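Local coordinates for protein putative dioxygenase (1H-3-hydroxy-4-oxoquinaldine 2,4-dioxygenase) (Mycobacteroides abscessus subsp. abscessus, PDB 6RA3) that catalyses the ring cleavage of the Pseudomonas quinolone signal PQS by dioxygen, forming N-octanoylanthranilate and carbon monoxide, at residues N8-A13 / C55-G60. Sequence-based numbering, arbitrary orientation.
Sequences NGVQIA and CWRGHG
A13 and C55 are joined by the direct backbone hydrogen bond of this contact, C55 N to A13 O at 2.9 Å, where strand 10-17 ends its antiparallel pairing with the chain leaving strand 51-54. Packing is close at this buried end: A13 CB touches both C55 SG (3.8 Å) and G60 CA (3.9 Å), while I12 CG2 rests on C55 O and I12 CD1 reaches the backbone of R57. Beyond this bond segment 55-60 folds into a type II turn, W56 to H59, which returns G60 to A13; water fills in between the two backbones. One water accepts from A13 N and donates to Q11 O and W56 O; a second links Q11 O to G58 N, although its 2.5 Å distance to Q11 O is short and doubtful. At the more exposed end R57 crosses V10 at about a right angle. R57 CG sits between the backbone N and carbonyl carbon (chi1 75°), and the chain bends at chi3 (56°), which places R57 NE 3.5 Å from V10 CG2. V10 CG1 stands 3.7 Å above the centre of one guanidinium face. N8 CB comes to 4.1 Å of R57 NH2, obliquely to the guanidinium. D77 OD2 of helix 71-84 forms a salt bridge with R57 NH2 and also accepts a hydrogen bond from N8 ND2. The apolar V10 cover and the D77 carboxylate probably hold R57 in place together, while the water-bridged part is likely less rigidly joined than the A13–C55 end.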
ATOM      1  N   ASN A   8      -9.285 -14.607  14.239  1.00 27.16           N
ATOM      2  CA  ASN A   8      -9.347 -14.592  15.701  1.00 36.41           C
ATOM      3  C   ASN A   8      -9.560 -13.157  16.179  1.00 29.28           C
ATOM      4  O   ASN A   8      -8.966 -12.711  17.168  1.00 29.39           O
ATOM      5  CB  ASN A   8      -8.086 -15.196  16.346  1.00 31.16           C
ATOM      6  CG  ASN A   8      -7.796 -16.667  15.907  1.00 31.52           C
ATOM      7  OD1 ASN A   8      -8.692 -17.498  15.797  1.00 27.31           O
ATOM      8  ND2 ASN A   8      -6.527 -16.959  15.663  1.00 29.30           N
ATOM      9  N   GLY A   9     -10.414 -12.433  15.457  1.00 30.00           N
ATOM     10  CA  GLY A   9     -10.797 -11.073  15.803  1.00 30.91           C
ATOM     11  C   GLY A   9      -9.703 -10.028  15.725  1.00 24.66           C
ATOM     12  O   GLY A   9      -9.926  -8.893  16.179  1.00 26.75           O
ATOM     13  N   VAL A  10      -8.515 -10.382  15.226  1.00 24.96           N
ATOM     14  CA  VAL A  10      -7.427  -9.433  15.019  1.00 17.50           C
ATOM     15  C   VAL A  10      -7.086  -9.347  13.526  1.00 25.61           C
ATOM     16  O   VAL A  10      -7.466 -10.200  12.721  1.00 26.87           O
ATOM     17  CB  VAL A  10      -6.164  -9.756  15.851  1.00 27.86           C
ATOM     18  CG1 VAL A  10      -6.527  -9.909  17.293  1.00 25.72           C
ATOM     19  CG2 VAL A  10      -5.401 -11.022  15.334  1.00 30.61           C
ATOM     20  N   GLN A  11      -6.347  -8.300  13.172  1.00 26.12           N
ATOM     21  CA  GLN A  11      -6.035  -8.002  11.775  1.00 26.54           C
ATOM     22  C   GLN A  11      -4.696  -8.611  11.387  1.00 21.76           C
ATOM     23  O   GLN A  11      -3.647  -8.230  11.924  1.00 23.09           O
ATOM     24  CB  GLN A  11      -6.006  -6.499  11.488  1.00 29.74           C
ATOM     25  CG  GLN A  11      -5.863  -6.248   9.963  1.00 34.82           C
ATOM     26  CD  GLN A  11      -6.214  -4.861   9.520  1.00 34.85           C
ATOM     27  OE1 GLN A  11      -7.340  -4.575   9.107  1.00 38.41           O
ATOM     28  NE2 GLN A  11      -5.239  -4.001   9.555  1.00 22.99           N
ATOM     29  N   ILE A  12      -4.736  -9.530  10.424  1.00 21.54           N
ATOM     30  CA  ILE A  12      -3.561 -10.251   9.929  1.00 25.18           C
ATOM     31  C   ILE A  12      -3.282  -9.788   8.506  1.00 24.73           C
ATOM     32  O   ILE A  12      -4.050 -10.102   7.593  1.00 22.45           O
ATOM     33  CB  ILE A  12      -3.786 -11.777   9.964  1.00 23.87           C
ATOM     34  CG1 ILE A  12      -4.183 -12.217  11.377  1.00 30.34           C
ATOM     35  CG2 ILE A  12      -2.549 -12.530   9.442  1.00 25.42           C
ATOM     36  CD1 ILE A  12      -3.100 -11.907  12.458  1.00 27.77           C
ATOM     37  N   ALA A  13      -2.169  -9.106   8.306  1.00 20.37           N
ATOM     38  CA  ALA A  13      -1.723  -8.733   6.981  1.00 26.22           C
ATOM     39  C   ALA A  13      -0.974  -9.880   6.324  1.00 29.02           C
ATOM     40  O   ALA A  13      -0.271 -10.656   6.979  1.00 25.72           O
ATOM     41  CB  ALA A  13      -0.807  -7.535   7.035  1.00 27.05           C
ATOM     42  N   CYS A  55       2.083 -11.804   8.220  1.00 31.56           N
ATOM     43  CA  CYS A  55       2.485 -10.873   9.263  1.00 31.22           C
ATOM     44  C   CYS A  55       1.861 -11.319  10.578  1.00 23.62           C
ATOM     45  O   CYS A  55       0.755 -11.851  10.594  1.00 23.76           O
ATOM     46  CB  CYS A  55       2.017  -9.448   8.937  1.00 29.03           C
ATOM     47  SG  CYS A  55       2.832  -8.612   7.575  1.00 32.89           S
ATOM     48  N   TRP A  56       2.592 -11.128  11.683  1.00 30.26           N
ATOM     49  CA  TRP A  56       2.004 -11.322  13.004  1.00 29.92           C
ATOM     50  C   TRP A  56       0.964 -10.236  13.300  1.00 21.80           C
ATOM     51  O   TRP A  56       0.997  -9.138  12.738  1.00 26.31           O
ATOM     52  CB  TRP A  56       3.089 -11.282  14.085  1.00 31.97           C
ATOM     53  CG  TRP A  56       4.246 -12.172  13.828  1.00 30.76           C
ATOM     54  CD1 TRP A  56       5.560 -11.804  13.706  1.00 30.91           C
ATOM     55  CD2 TRP A  56       4.203 -13.591  13.651  1.00 26.47           C
ATOM     56  NE1 TRP A  56       6.333 -12.912  13.473  1.00 29.57           N
ATOM     57  CE2 TRP A  56       5.520 -14.021  13.429  1.00 26.04           C
ATOM     58  CE3 TRP A  56       3.171 -14.541  13.667  1.00 25.69           C
ATOM     59  CZ2 TRP A  56       5.839 -15.365  13.217  1.00 30.04           C
ATOM     60  CZ3 TRP A  56       3.490 -15.868  13.444  1.00 35.83           C
ATOM     61  CH2 TRP A  56       4.815 -16.268  13.248  1.00 28.33           C
ATOM     62  N   ARG A  57       0.025 -10.568  14.176  1.00 25.42           N
ATOM     63  CA  ARG A  57      -0.882  -9.567  14.721  1.00 30.21           C
ATOM     64  C   ARG A  57      -0.080  -8.397  15.277  1.00 26.88           C
ATOM     65  O   ARG A  57       1.035  -8.561  15.767  1.00 22.78           O
ATOM     66  CB  ARG A  57      -1.813 -10.194  15.779  1.00 28.71           C
ATOM     67  CG  ARG A  57      -1.200 -10.504  17.145  1.00 27.99           C
ATOM     68  CD  ARG A  57      -2.262 -10.917  18.147  1.00 32.83           C
ATOM     69  NE  ARG A  57      -3.085 -12.045  17.735  1.00 26.08           N
ATOM     70  CZ  ARG A  57      -4.081 -12.527  18.462  1.00 28.22           C
ATOM     71  NH1 ARG A  57      -4.390 -11.966  19.626  1.00 30.20           N
ATOM     72  NH2 ARG A  57      -4.780 -13.564  18.034  1.00 30.81           N
ATOM     73  N   GLY A  58      -0.607  -7.185  15.085  1.00 29.29           N
ATOM     74  CA  GLY A  58       0.102  -5.991  15.495  1.00 25.03           C
ATOM     75  C   GLY A  58       1.295  -5.602  14.645  1.00 28.68           C
ATOM     76  O   GLY A  58       1.942  -4.588  14.941  1.00 20.48           O
ATOM     77  N   HIS A  59       1.620  -6.372  13.600  1.00 29.09           N
ATOM     78  CA  HIS A  59       2.771  -6.098  12.750  1.00 25.69           C
ATOM     79  C   HIS A  59       2.389  -5.610  11.358  1.00 24.59           C
ATOM     80  O   HIS A  59       3.285  -5.269  10.568  1.00 25.90           O
ATOM     81  CB  HIS A  59       3.642  -7.366  12.593  1.00 25.80           C
ATOM     82  CG  HIS A  59       4.419  -7.726  13.819  1.00 30.80           C
ATOM     83  ND1 HIS A  59       3.819  -8.159  14.980  1.00 28.22           N
ATOM     84  CD2 HIS A  59       5.744  -7.681  14.073  1.00 29.59           C
ATOM     85  CE1 HIS A  59       4.748  -8.402  15.889  1.00 30.67           C
ATOM     86  NE2 HIS A  59       5.922  -8.120  15.362  1.00 25.04           N
ATOM     87  N   GLY A  60       1.108  -5.598  11.030  1.00 28.59           N
ATOM     88  CA  GLY A  60       0.655  -5.155   9.726  1.00 34.27           C
ATOM     89  C   GLY A  60       0.732  -3.645   9.588  1.00 30.44           C
ATOM     90  O   GLY A  60       1.366  -2.962  10.401  1.00 24.36           O
TER
HETATM   91  O   HOH W   1      -2.935  -6.694  13.816  1.00 24.27           O
HETATM   92  O   HOH W   2      -0.959  -8.168  10.860  1.00 25.55           O